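Long-range contacts in esterase (Xanthomonas oryzae pv. oryzae, PDB 3H2G), which is a cell wall-degrading esterase that the bacterium uses as a virulence factor on rice, probably built as an alpha/beta hydrolase: residues A[4-12]-A[149-158]; A[55-66]-A[122-133]. All blocks are in the same frame, centred on the assembly; numbering follows the deposited sequence.

In the fold
Both contacts build the same flank of an alpha/beta hydrolase sheet. Contact 1 lays the outermost strand, 7-16, against helix 141-162, whereas contact 2 joins strand 60-71, two places further in, to strand 119-123 and the loop that follows it. They meet where Ala151 packs on Ser123 and Leu8 on Thr62; along the chain, contact 2 is nested within the loop that contact 1 closes. Both are partly buried, but the centre of contact 1 lies farther from the chain's centre, about 19 Å against 14 Å. Contact 1 relies on a salt-bridge network and a few apolar side chains; contact 2 is held chiefly by hydrogen bonds, both between backbones and from side chains.

Contact 1: A[4-12]-A[149-158]; sequences RGTLLTSNF and IDAMRAARSV
Arg4 reaches down onto helix 141-162 and meets Asp150 along most of its length. Its CB already lies 3.6 Å from Asp150 OD1, and CG and CD each stay 3.8 Å from the same oxygen. The chain then bends at chi3 (55°), which turns the guanidinium so that its edge meets the carboxylate and brings NE to 2.8 Å from Asp150 OD1. That salt-bridging hydrogen bond is fairly straight, 154° at the proton, and uses the syn lone pair of OD1, with the oxygen tilted slightly out of the guanidinium plane. NH2 adds a weak bond to Asp150 OD2, the two flat groups being steeply inclined to each other. Over one face of the Arg4 guanidinium lies Arg153 NH1, which itself forms a salt bridge to Asp150 OD2, its hydrogen bond weak in angle, so a single carboxylate serves two arginines and probably offsets the closeness of their charges. Thr53 gives Asp150 OD1 a further hydrogen bond, and Glu196 pairs with Arg153 NE.

In this alpha/beta hydrolase sheet the N-terminal strands run antiparallel, and the outermost, 7-16, crosses helix 141-162, which packs against the sheet. The axes of 7-12 and 149-158 cross at -63°, 8.6 Å apart at closest. The strand pairs with strand 43-54, where Leu8 and Thr9 opposite Thr50 make a classic beta bulge. Ahead of it, Gly5 sits almost on the helix, its CA 3.7 Å from Arg153 CB; a water joins Gly5 O to Ser157 OG.

Further along, apolar groups take over. With CG anti to its backbone N, Leu7 carries both methyls to Val158 CG2, CD2 tightly at 3.5 Å, while CD1 also rests against Ala154 CB. Val158 turns its other methyl, CG1, to CZ of Phe12, whose ring makes a cation-pi contact with Arg45.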
ATOM      1  N   ARG A   4       7.816  18.218  10.223  1.00 14.44           N
ATOM      2  CA  ARG A   4       7.229  17.166   9.398  1.00 14.03           C
ATOM      3  C   ARG A   4       6.720  17.732   8.076  1.00 12.72           C
ATOM      4  O   ARG A   4       6.040  18.759   8.053  1.00 13.61           O
ATOM      5  CB  ARG A   4       6.067  16.489  10.136  1.00 13.20           C
ATOM      6  CG  ARG A   4       6.476  15.630  11.322  1.00 11.50           C
ATOM      7  CD  ARG A   4       5.271  14.911  11.918  1.00 11.77           C
ATOM      8  NE  ARG A   4       4.546  14.131  10.915  1.00 11.17           N
ATOM      9  CZ  ARG A   4       3.437  13.441  11.161  1.00 12.33           C
ATOM     10  NH1 ARG A   4       2.919  13.428  12.383  1.00 13.31           N
ATOM     11  NH2 ARG A   4       2.837  12.772  10.185  1.00 10.88           N
ATOM     12  N   GLY A   5       7.054  17.061   6.978  1.00 11.83           N
ATOM     13  CA  GLY A   5       6.612  17.515   5.672  1.00 10.95           C
ATOM     14  C   GLY A   5       7.595  18.421   4.950  1.00  9.97           C
ATOM     15  O   GLY A   5       7.393  18.748   3.778  1.00  9.97           O
ATOM     16  N   THR A   6       8.654  18.840   5.635  1.00  8.13           N
ATOM     17  CA  THR A   6       9.651  19.710   5.016  1.00  9.08           C
ATOM     18  C   THR A   6      10.266  19.050   3.783  1.00  8.84           C
ATOM     19  O   THR A   6      10.687  17.893   3.834  1.00  8.59           O
ATOM     20  CB  THR A   6      10.789  20.068   6.007  1.00  9.62           C
ATOM     21  OG1 THR A   6      10.263  20.862   7.078  1.00 11.85           O
ATOM     22  CG2 THR A   6      11.889  20.852   5.300  1.00 10.10           C
ATOM     23  N   LEU A   7      10.311  19.789   2.677  1.00  8.91           N
ATOM     24  CA  LEU A   7      10.884  19.282   1.430  1.00  9.57           C
ATOM     25  C   LEU A   7      12.404  19.438   1.473  1.00  9.97           C
ATOM     26  O   LEU A   7      12.917  20.558   1.530  1.00 10.71           O
ATOM     27  CB  LEU A   7      10.326  20.062   0.236  1.00  9.31           C
ATOM     28  CG  LEU A   7      10.824  19.659  -1.156  1.00  9.78           C
ATOM     29  CD1 LEU A   7      10.272  18.285  -1.525  1.00  7.10           C
ATOM     30  CD2 LEU A   7      10.382  20.694  -2.176  1.00  9.39           C
ATOM     31  N   LEU A   8      13.119  18.316   1.439  1.00  7.08           N
ATOM     32  CA  LEU A   8      14.580  18.330   1.485  1.00  8.19           C
ATOM     33  C   LEU A   8      15.213  18.445   0.097  1.00  8.63           C
ATOM     34  O   LEU A   8      16.129  19.242  -0.108  1.00  8.55           O
ATOM     35  CB  LEU A   8      15.080  17.073   2.202  1.00  8.30           C
ATOM     36  CG  LEU A   8      14.629  16.987   3.665  1.00 10.64           C
ATOM     37  CD1 LEU A   8      15.034  15.650   4.266  1.00 10.65           C
ATOM     38  CD2 LEU A   8      15.245  18.137   4.451  1.00 10.82           C
ATOM     39  N   THR A   9      14.743  17.633  -0.844  1.00  7.68           N
ATOM     40  CA  THR A   9      15.237  17.680  -2.218  1.00  7.92           C
ATOM     41  C   THR A   9      14.094  17.291  -3.148  1.00  7.78           C
ATOM     42  O   THR A   9      13.125  16.659  -2.728  1.00  6.17           O
ATOM     43  CB  THR A   9      16.412  16.699  -2.475  1.00  8.49           C
ATOM     44  OG1 THR A   9      15.926  15.350  -2.477  1.00  9.00           O
ATOM     45  CG2 THR A   9      17.493  16.847  -1.400  1.00  8.20           C
ATOM     46  N   SER A  10      14.206  17.681  -4.411  1.00  8.57           N
ATOM     47  CA  SER A  10      13.196  17.344  -5.404  1.00  8.48           C
ATOM     48  C   SER A  10      13.893  17.333  -6.751  1.00  9.87           C
ATOM     49  O   SER A  10      14.853  18.073  -6.972  1.00 10.36           O
ATOM     50  CB  SER A  10      12.042  18.355  -5.393  1.00  8.87           C
ATOM     51  OG  SER A  10      12.484  19.664  -5.697  1.00 11.12           O
ATOM     52  N   ASN A  11      13.414  16.486  -7.649  1.00  8.79           N
ATOM     53  CA  ASN A  11      14.028  16.368  -8.959  1.00  9.87           C
ATOM     54  C   ASN A  11      13.023  15.835  -9.966  1.00 10.93           C
ATOM     55  O   ASN A  11      12.226  14.951  -9.651  1.00 12.12           O
ATOM     56  CB  ASN A  11      15.225  15.418  -8.861  1.00 11.19           C
ATOM     57  CG  ASN A  11      16.007  15.328 -10.147  1.00 11.80           C
ATOM     58  OD1 ASN A  11      16.467  16.339 -10.679  1.00 11.91           O
ATOM     59  ND2 ASN A  11      16.169  14.114 -10.656  1.00 11.27           N
ATOM     60  N   PHE A  12      13.050  16.382 -11.174  1.00 10.29           N
ATOM     61  CA  PHE A  12      12.142  15.923 -12.209  1.00 11.50           C
ATOM     62  C   PHE A  12      12.907  14.957 -13.100  1.00 11.06           C
ATOM     63  O   PHE A  12      14.015  15.252 -13.546  1.00 10.92           O
ATOM     64  CB  PHE A  12      11.588  17.120 -12.981  1.00 14.91           C
ATOM     65  CG  PHE A  12      10.872  18.103 -12.099  1.00 18.19           C
ATOM     66  CD1 PHE A  12      11.574  19.111 -11.445  1.00 20.20           C
ATOM     67  CD2 PHE A  12       9.509  17.967 -11.852  1.00 20.26           C
ATOM     68  CE1 PHE A  12      10.930  19.967 -10.552  1.00 21.87           C
ATOM     69  CE2 PHE A  12       8.855  18.816 -10.960  1.00 21.26           C
ATOM     70  CZ  PHE A  12       9.567  19.818 -10.308  1.00 21.42           C
ATOM     71  N   ILE A 149       1.144  11.066   4.765  1.00  4.23           N
ATOM     72  CA  ILE A 149       0.739  12.432   5.066  1.00  4.92           C
ATOM     73  C   ILE A 149       1.883  13.417   4.820  1.00  5.01           C
ATOM     74  O   ILE A 149       1.694  14.455   4.189  1.00  3.24           O
ATOM     75  CB  ILE A 149       0.257  12.535   6.527  1.00  4.69           C
ATOM     76  CG1 ILE A 149      -1.113  11.858   6.653  1.00  6.10           C
ATOM     77  CG2 ILE A 149       0.205  13.989   6.973  1.00  4.00           C
ATOM     78  CD1 ILE A 149      -1.551  11.587   8.088  1.00  5.48           C
ATOM     79  N   ASP A 150       3.073  13.081   5.299  1.00  5.00           N
ATOM     80  CA  ASP A 150       4.221  13.959   5.130  1.00  5.00           C
ATOM     81  C   ASP A 150       4.708  14.034   3.684  1.00  5.28           C
ATOM     82  O   ASP A 150       5.309  15.030   3.277  1.00  4.64           O
ATOM     83  CB  ASP A 150       5.333  13.525   6.089  1.00  4.81           C
ATOM     84  CG  ASP A 150       4.979  13.815   7.541  1.00  8.04           C
ATOM     85  OD1 ASP A 150       5.650  13.297   8.457  1.00  5.77           O
ATOM     86  OD2 ASP A 150       4.014  14.580   7.762  1.00  9.13           O
ATOM     87  N   ALA A 151       4.437  12.992   2.903  1.00  5.19           N
ATOM     88  CA  ALA A 151       4.817  12.987   1.494  1.00  4.06           C
ATOM     89  C   ALA A 151       3.914  13.986   0.780  1.00  4.63           C
ATOM     90  O   ALA A 151       4.357  14.722  -0.103  1.00  4.36           O
ATOM     91  CB  ALA A 151       4.632  11.593   0.894  1.00  4.90           C
ATOM     92  N   MET A 152       2.641  14.005   1.168  1.00  4.03           N
ATOM     93  CA  MET A 152       1.680  14.921   0.569  1.00  4.63           C
ATOM     94  C   MET A 152       2.016  16.362   0.948  1.00  5.35           C
ATOM     95  O   MET A 152       1.853  17.281   0.145  1.00  4.57           O
ATOM     96  CB  MET A 152       0.262  14.564   1.023  1.00  7.53           C
ATOM     97  CG  MET A 152      -0.186  13.184   0.571  1.00  7.83           C
ATOM     98  SD  MET A 152      -1.912  12.839   1.000  1.00 18.47           S
ATOM     99  CE  MET A 152      -2.712  13.579  -0.344  1.00 13.65           C
ATOM    100  N   ARG A 153       2.490  16.557   2.175  1.00  4.63           N
ATOM    101  CA  ARG A 153       2.866  17.891   2.628  1.00  4.72           C
ATOM    102  C   ARG A 153       4.046  18.402   1.803  1.00  6.30           C
ATOM    103  O   ARG A 153       4.032  19.536   1.320  1.00  5.17           O
ATOM    104  CB  ARG A 153       3.235  17.862   4.112  1.00  6.47           C
ATOM    105  CG  ARG A 153       2.032  17.690   5.024  1.00  5.10           C
ATOM    106  CD  ARG A 153       2.446  17.454   6.469  1.00  6.06           C
ATOM    107  NE  ARG A 153       1.310  17.590   7.375  1.00  6.02           N
ATOM    108  CZ  ARG A 153       1.300  17.164   8.635  1.00  7.18           C
ATOM    109  NH1 ARG A 153       2.367  16.563   9.147  1.00  7.40           N
ATOM    110  NH2 ARG A 153       0.225  17.356   9.387  1.00  7.41           N
ATOM    111  N   ALA A 154       5.057  17.556   1.628  1.00  5.06           N
ATOM    112  CA  ALA A 154       6.242  17.928   0.860  1.00  5.28           C
ATOM    113  C   ALA A 154       5.908  18.129  -0.618  1.00  5.62           C
ATOM    114  O   ALA A 154       6.406  19.058  -1.255  1.00  5.88           O
ATOM    115  CB  ALA A 154       7.321  16.867   1.021  1.00  6.08           C
ATOM    116  N   ALA A 155       5.067  17.256  -1.164  1.00  4.44           N
ATOM    117  CA  ALA A 155       4.667  17.371  -2.562  1.00  6.24           C
ATOM    118  C   ALA A 155       3.963  18.707  -2.796  1.00  6.41           C
ATOM    119  O   ALA A 155       4.140  19.337  -3.837  1.00  5.15           O
ATOM    120  CB  ALA A 155       3.742  16.216  -2.944  1.00  6.77           C
ATOM    121  N   ARG A 156       3.152  19.137  -1.832  1.00  7.31           N
ATOM    122  CA  ARG A 156       2.445  20.405  -1.962  1.00  6.80           C
ATOM    123  C   ARG A 156       3.425  21.569  -2.079  1.00  8.13           C
ATOM    124  O   ARG A 156       3.132  22.578  -2.726  1.00  7.30           O
ATOM    125  CB  ARG A 156       1.497  20.617  -0.773  1.00  6.86           C
ATOM    126  CG  ARG A 156       0.152  19.926  -0.961  1.00  7.63           C
ATOM    127  CD  ARG A 156      -0.759  20.101   0.249  1.00  8.38           C
ATOM    128  NE  ARG A 156      -2.153  19.799  -0.070  1.00  6.38           N
ATOM    129  CZ  ARG A 156      -3.135  19.783   0.825  1.00  7.08           C
ATOM    130  NH1 ARG A 156      -2.877  20.049   2.096  1.00  5.96           N
ATOM    131  NH2 ARG A 156      -4.379  19.516   0.448  1.00  7.67           N
ATOM    132  N   SER A 157       4.588  21.432  -1.449  1.00  6.93           N
ATOM    133  CA  SER A 157       5.602  22.475  -1.524  1.00  8.61           C
ATOM    134  C   SER A 157       6.179  22.492  -2.939  1.00  7.69           C
ATOM    135  O   SER A 157       6.428  23.558  -3.508  1.00  6.75           O
ATOM    136  CB  SER A 157       6.709  22.222  -0.500  1.00  8.86           C
ATOM    137  OG  SER A 157       6.194  22.338   0.815  1.00 12.33           O
ATOM    138  N   VAL A 158       6.383  21.308  -3.508  1.00  6.97           N
ATOM    139  CA  VAL A 158       6.903  21.219  -4.867  1.00  6.93           C
ATOM    140  C   VAL A 158       5.868  21.836  -5.806  1.00  7.70           C
ATOM    141  O   VAL A 158       6.202  22.621  -6.693  1.00  7.93           O
ATOM    142  CB  VAL A 158       7.148  19.747  -5.292  1.00  5.78           C
ATOM    143  CG1 VAL A 158       7.571  19.689  -6.761  1.00  7.49           C
ATOM    144  CG2 VAL A 158       8.221  19.124  -4.413  1.00  6.92           C
TER
HETATM  145  O   HOH W   1       7.080  21.486   3.043  1.00 23.87           O

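Contact 2: A[55-66]-A[122-133]; sequences GVEGEPATASGV and GSDYLGLGKSNY
The Tyr133 hydroxyl sits between Val56 and Glu59: it receives the backbone N-H of Val56, at 2.9 Å from N to OH, and donates to Glu59 OE2, so two bonds fix its position. The carboxylate is met on the syn side but 33° out of its plane, and lies at the edge of the ring; Leu126 CD1 sits over the centre of one ring face.

Ser64 OG likewise has two partners. It takes the Lys130 N-H in a nearly straight bond (169°) and gives its proton to the anti lone pair of Asp124 OD2, 2.6 Å from OG. Its chi1 of 57° places the oxygen between the backbone N and the carbonyl carbon, where it can reach Lys130 N and Asp124 OD2 together. Between these two sites, Asn132 OD1 accepts from Thr62 N at 3.0 Å, with the donor well above the amide plane, and Ser131 OG donates to Thr62 O.

A second shell holds these groups in place. Ser131 OG also accepts from Gly127 N and, in an ST turn, from Tyr133 N. Glu59 OE1 accepts from N of Glu57, a residue of the Gly55-Gly58 turn, and Gln96 N holds Asp124 OD1. One water bridges Ser64 N to the carbonyls of Tyr125 and Leu128.

Just before Asp124, whose N-H bonds to Ser64 O, the strands pair antiparallel: Gly65 with Ser123 in a non-hydrogen-bonded pair, Val66 with Gly122 in a hydrogen-bonded one, Val66 N 2.8 Å from Gly122 O and Gly122 N bonding Val66 O in return. Strand 60-71 thus stands between strands 43-54 and 119-123; helix 141-162 packs on Ser123, and helix 96-102 touches Val66 and Lys130.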
ATOM      1  N   GLY A  55       9.632   8.705  12.699  1.00  7.41           N
ATOM      2  CA  GLY A  55       9.791   7.269  12.821  1.00  7.63           C
ATOM      3  C   GLY A  55       8.629   6.728  13.634  1.00  7.27           C
ATOM      4  O   GLY A  55       7.701   7.471  13.962  1.00  8.37           O
ATOM      5  N   VAL A  56       8.675   5.445  13.981  1.00  6.41           N
ATOM      6  CA  VAL A  56       7.589   4.834  14.737  1.00  6.84           C
ATOM      7  C   VAL A  56       7.494   5.337  16.173  1.00  8.60           C
ATOM      8  O   VAL A  56       6.475   5.141  16.835  1.00  9.52           O
ATOM      9  CB  VAL A  56       7.707   3.289  14.750  1.00  7.58           C
ATOM     10  CG1 VAL A  56       7.763   2.759  13.317  1.00  7.90           C
ATOM     11  CG2 VAL A  56       8.940   2.857  15.526  1.00  7.52           C
ATOM     12  N   GLU A  57       8.553   5.981  16.655  1.00  8.10           N
ATOM     13  CA  GLU A  57       8.560   6.512  18.014  1.00 10.00           C
ATOM     14  C   GLU A  57       8.432   8.031  17.976  1.00 10.69           C
ATOM     15  O   GLU A  57       8.655   8.710  18.977  1.00  9.53           O
ATOM     16  CB  GLU A  57       9.851   6.121  18.741  1.00 11.69           C
ATOM     17  CG  GLU A  57      10.033   4.622  18.961  1.00 15.63           C
ATOM     18  CD  GLU A  57       8.845   3.983  19.660  1.00 17.98           C
ATOM     19  OE1 GLU A  57       8.297   4.604  20.594  1.00 20.13           O
ATOM     20  OE2 GLU A  57       8.463   2.855  19.285  1.00 19.59           O
ATOM     21  N   GLY A  58       8.073   8.556  16.807  1.00  9.99           N
ATOM     22  CA  GLY A  58       7.910   9.991  16.652  1.00 11.72           C
ATOM     23  C   GLY A  58       9.212  10.752  16.490  1.00 11.45           C
ATOM     24  O   GLY A  58       9.215  11.982  16.483  1.00 13.02           O
ATOM     25  N   GLU A  59      10.317  10.026  16.355  1.00 10.43           N
ATOM     26  CA  GLU A  59      11.626  10.648  16.202  1.00 11.61           C
ATOM     27  C   GLU A  59      11.839  11.091  14.754  1.00 11.95           C
ATOM     28  O   GLU A  59      11.180  10.597  13.842  1.00 12.06           O
ATOM     29  CB  GLU A  59      12.735   9.667  16.606  1.00 11.49           C
ATOM     30  CG  GLU A  59      13.062   8.614  15.550  1.00  9.75           C
ATOM     31  CD  GLU A  59      12.144   7.405  15.585  1.00  9.17           C
ATOM     32  OE1 GLU A  59      10.947   7.548  15.922  1.00  9.98           O
ATOM     33  OE2 GLU A  59      12.623   6.302  15.255  1.00  7.73           O
ATOM     34  N   PRO A  60      12.760  12.038  14.526  1.00 13.62           N
ATOM     35  CA  PRO A  60      12.993  12.485  13.149  1.00 11.99           C
ATOM     36  C   PRO A  60      13.518  11.384  12.232  1.00 11.17           C
ATOM     37  O   PRO A  60      14.323  10.536  12.636  1.00  8.51           O
ATOM     38  CB  PRO A  60      13.983  13.642  13.319  1.00 13.82           C
ATOM     39  CG  PRO A  60      14.670  13.332  14.612  1.00 16.77           C
ATOM     40  CD  PRO A  60      13.549  12.832  15.480  1.00 13.74           C
ATOM     41  N   ALA A  61      13.038  11.403  10.994  1.00  8.14           N
ATOM     42  CA  ALA A  61      13.432  10.429   9.982  1.00  8.05           C
ATOM     43  C   ALA A  61      13.204  11.071   8.620  1.00  7.08           C
ATOM     44  O   ALA A  61      12.598  12.139   8.531  1.00  7.58           O
ATOM     45  CB  ALA A  61      12.586   9.171  10.115  1.00  6.73           C
ATOM     46  N   THR A  62      13.697  10.433   7.566  1.00  7.86           N
ATOM     47  CA  THR A  62      13.508  10.951   6.215  1.00  7.17           C
ATOM     48  C   THR A  62      12.870   9.862   5.366  1.00  7.88           C
ATOM     49  O   THR A  62      12.866   8.687   5.744  1.00  9.07           O
ATOM     50  CB  THR A  62      14.844  11.349   5.551  1.00  8.68           C
ATOM     51  OG1 THR A  62      15.641  10.177   5.348  1.00 12.19           O
ATOM     52  CG2 THR A  62      15.606  12.338   6.424  1.00  9.70           C
ATOM     53  N   ALA A  63      12.330  10.264   4.223  1.00  6.51           N
ATOM     54  CA  ALA A  63      11.693   9.338   3.298  1.00  6.52           C
ATOM     55  C   ALA A  63      11.703   9.954   1.909  1.00  5.99           C
ATOM     56  O   ALA A  63      11.955  11.150   1.751  1.00  5.93           O
ATOM     57  CB  ALA A  63      10.254   9.054   3.736  1.00  4.43           C
ATOM     58  N   SER A  64      11.435   9.132   0.901  1.00  5.96           N
ATOM     59  CA  SER A  64      11.400   9.613  -0.470  1.00  5.64           C
ATOM     60  C   SER A  64       9.993   9.402  -1.017  1.00  6.19           C
ATOM     61  O   SER A  64       9.163   8.747  -0.383  1.00  6.23           O
ATOM     62  CB  SER A  64      12.437   8.869  -1.322  1.00  5.60           C
ATOM     63  OG  SER A  64      12.238   7.463  -1.290  1.00  6.15           O
ATOM     64  N   GLY A  65       9.713   9.973  -2.181  1.00  6.11           N
ATOM     65  CA  GLY A  65       8.388   9.812  -2.745  1.00  6.36           C
ATOM     66  C   GLY A  65       8.345  10.097  -4.226  1.00  7.03           C
ATOM     67  O   GLY A  65       9.326  10.558  -4.805  1.00  6.28           O
ATOM     68  N   VAL A  66       7.201   9.807  -4.837  1.00  6.31           N
ATOM     69  CA  VAL A  66       7.007  10.042  -6.257  1.00  4.90           C
ATOM     70  C   VAL A  66       5.873  11.050  -6.411  1.00  5.94           C
ATOM     71  O   VAL A  66       4.931  11.065  -5.620  1.00  5.33           O
ATOM     72  CB  VAL A  66       6.650   8.724  -7.009  1.00  5.43           C
ATOM     73  CG1 VAL A  66       5.396   8.091  -6.411  1.00  4.94           C
ATOM     74  CG2 VAL A  66       6.445   9.007  -8.488  1.00  4.35           C
ATOM     75  N   GLY A 122       3.015   9.616  -3.825  1.00  5.32           N
ATOM     76  CA  GLY A 122       3.181   8.383  -3.080  1.00  5.64           C
ATOM     77  C   GLY A 122       4.498   8.367  -2.329  1.00  5.47           C
ATOM     78  O   GLY A 122       5.520   8.804  -2.849  1.00  5.92           O
ATOM     79  N   SER A 123       4.469   7.893  -1.089  1.00  4.89           N
ATOM     80  CA  SER A 123       5.683   7.799  -0.291  1.00  3.71           C
ATOM     81  C   SER A 123       6.270   6.421  -0.527  1.00  5.32           C
ATOM     82  O   SER A 123       5.529   5.468  -0.744  1.00  5.40           O
ATOM     83  CB  SER A 123       5.364   7.946   1.198  1.00  5.13           C
ATOM     84  OG  SER A 123       6.496   7.618   1.991  1.00  5.14           O
ATOM     85  N   ASP A 124       7.596   6.307  -0.499  1.00  5.66           N
ATOM     86  CA  ASP A 124       8.213   5.000  -0.665  1.00  5.86           C
ATOM     87  C   ASP A 124       8.139   4.265   0.673  1.00  6.12           C
ATOM     88  O   ASP A 124       8.429   3.072   0.749  1.00  5.72           O
ATOM     89  CB  ASP A 124       9.667   5.132  -1.128  1.00  5.93           C
ATOM     90  CG  ASP A 124       9.772   5.510  -2.593  1.00  5.94           C
ATOM     91  OD1 ASP A 124       9.051   4.898  -3.411  1.00  5.10           O
ATOM     92  OD2 ASP A 124      10.573   6.405  -2.932  1.00  6.78           O
ATOM     93  N   TYR A 125       7.729   4.993   1.714  1.00  6.45           N
ATOM     94  CA  TYR A 125       7.589   4.469   3.080  1.00  5.15           C
ATOM     95  C   TYR A 125       8.903   4.520   3.853  1.00  6.18           C
ATOM     96  O   TYR A 125       9.978   4.604   3.264  1.00  5.86           O
ATOM     97  CB  TYR A 125       7.111   3.010   3.086  1.00  4.86           C
ATOM     98  CG  TYR A 125       5.750   2.732   2.485  1.00  5.15           C
ATOM     99  CD1 TYR A 125       5.390   1.430   2.135  1.00  4.86           C
ATOM    100  CD2 TYR A 125       4.815   3.751   2.285  1.00  4.87           C
ATOM    101  CE1 TYR A 125       4.142   1.143   1.602  1.00  5.90           C
ATOM    102  CE2 TYR A 125       3.551   3.471   1.749  1.00  5.65           C
ATOM    103  CZ  TYR A 125       3.226   2.162   1.412  1.00  5.40           C
ATOM    104  OH  TYR A 125       1.987   1.860   0.888  1.00  6.38           O
ATOM    105  N   LEU A 126       8.809   4.455   5.179  1.00  5.01           N
ATOM    106  CA  LEU A 126       9.998   4.456   6.021  1.00  5.84           C
ATOM    107  C   LEU A 126      10.827   3.209   5.725  1.00  6.11           C
ATOM    108  O   LEU A 126      10.279   2.121   5.563  1.00  4.57           O
ATOM    109  CB  LEU A 126       9.614   4.437   7.506  1.00  6.53           C
ATOM    110  CG  LEU A 126       9.074   5.695   8.189  1.00  5.25           C
ATOM    111  CD1 LEU A 126       8.807   5.383   9.656  1.00  5.09           C
ATOM    112  CD2 LEU A 126      10.085   6.824   8.075  1.00  5.98           C
ATOM    113  N   GLY A 127      12.144   3.372   5.650  1.00  7.10           N
ATOM    114  CA  GLY A 127      13.014   2.233   5.414  1.00  7.08           C
ATOM    115  C   GLY A 127      13.182   1.777   3.978  1.00  6.64           C
ATOM    116  O   GLY A 127      13.918   0.825   3.721  1.00  7.35           O
ATOM    117  N   LEU A 128      12.510   2.441   3.045  1.00  4.97           N
ATOM    118  CA  LEU A 128      12.606   2.078   1.634  1.00  4.58           C
ATOM    119  C   LEU A 128      13.001   3.297   0.809  1.00  5.96           C
ATOM    120  O   LEU A 128      12.939   4.424   1.295  1.00  7.60           O
ATOM    121  CB  LEU A 128      11.268   1.523   1.139  1.00  3.51           C
ATOM    122  CG  LEU A 128      10.759   0.288   1.890  1.00  5.02           C
ATOM    123  CD1 LEU A 128       9.345  -0.039   1.436  1.00  4.61           C
ATOM    124  CD2 LEU A 128      11.702  -0.891   1.650  1.00  4.56           C
ATOM    125  N   GLY A 129      13.401   3.072  -0.439  1.00  6.50           N
ATOM    126  CA  GLY A 129      13.806   4.186  -1.278  1.00  7.02           C
ATOM    127  C   GLY A 129      14.992   4.906  -0.661  1.00  8.96           C
ATOM    128  O   GLY A 129      15.958   4.268  -0.246  1.00  8.68           O
ATOM    129  N   LYS A 130      14.919   6.232  -0.577  1.00  8.29           N
ATOM    130  CA  LYS A 130      16.014   7.016  -0.008  1.00  9.49           C
ATOM    131  C   LYS A 130      15.888   7.265   1.497  1.00 10.68           C
ATOM    132  O   LYS A 130      16.661   8.035   2.068  1.00 12.93           O
ATOM    133  CB  LYS A 130      16.119   8.362  -0.727  1.00  8.56           C
ATOM    134  CG  LYS A 130      16.487   8.272  -2.197  1.00 10.71           C
ATOM    135  CD  LYS A 130      16.576   9.670  -2.798  1.00 13.31           C
ATOM    136  CE  LYS A 130      16.959   9.636  -4.266  1.00 17.34           C
ATOM    137  NZ  LYS A 130      17.056  11.018  -4.831  1.00 17.54           N
ATOM    138  N   SER A 131      14.926   6.616   2.141  1.00  8.82           N
ATOM    139  CA  SER A 131      14.718   6.799   3.576  1.00  8.78           C
ATOM    140  C   SER A 131      15.922   6.372   4.410  1.00  8.72           C
ATOM    141  O   SER A 131      16.624   5.419   4.065  1.00  8.84           O
ATOM    142  CB  SER A 131      13.487   6.015   4.033  1.00  6.91           C
ATOM    143  OG  SER A 131      13.339   6.080   5.440  1.00  6.49           O
ATOM    144  N   ASN A 132      16.159   7.079   5.511  1.00  7.55           N
ATOM    145  CA  ASN A 132      17.274   6.745   6.388  1.00  9.03           C
ATOM    146  C   ASN A 132      16.886   5.765   7.494  1.00  8.03           C
ATOM    147  O   ASN A 132      17.705   5.440   8.352  1.00  7.49           O
ATOM    148  CB  ASN A 132      17.881   8.016   7.009  1.00  9.11           C
ATOM    149  CG  ASN A 132      16.912   8.763   7.919  1.00 12.95           C
ATOM    150  OD1 ASN A 132      15.755   8.365   8.098  1.00 11.79           O
ATOM    151  ND2 ASN A 132      17.390   9.863   8.502  1.00 11.78           N
ATOM    152  N   TYR A 133      15.647   5.278   7.473  1.00  8.24           N
ATOM    153  CA  TYR A 133      15.202   4.340   8.506  1.00  7.61           C
ATOM    154  C   TYR A 133      15.862   2.968   8.331  1.00  8.59           C
ATOM    155  O   TYR A 133      15.960   2.452   7.219  1.00  7.44           O
ATOM    156  CB  TYR A 133      13.674   4.209   8.489  1.00  6.23           C
ATOM    157  CG  TYR A 133      13.055   4.280   9.871  1.00  7.41           C
ATOM    158  CD1 TYR A 133      13.237   5.404  10.681  1.00  9.11           C
ATOM    159  CD2 TYR A 133      12.297   3.221  10.374  1.00  7.43           C
ATOM    160  CE1 TYR A 133      12.680   5.472  11.959  1.00  8.11           C
ATOM    161  CE2 TYR A 133      11.735   3.277  11.651  1.00  8.88           C
ATOM    162  CZ  TYR A 133      11.932   4.404  12.438  1.00  9.14           C
ATOM    163  OH  TYR A 133      11.391   4.458  13.699  1.00  8.95           O
TER
HETATM  164  O   HOH W   2      17.626   9.936   3.619  1.00 28.64           O
HETATM  165  O   HOH W   3      11.081   6.420   1.663  1.00  4.04           O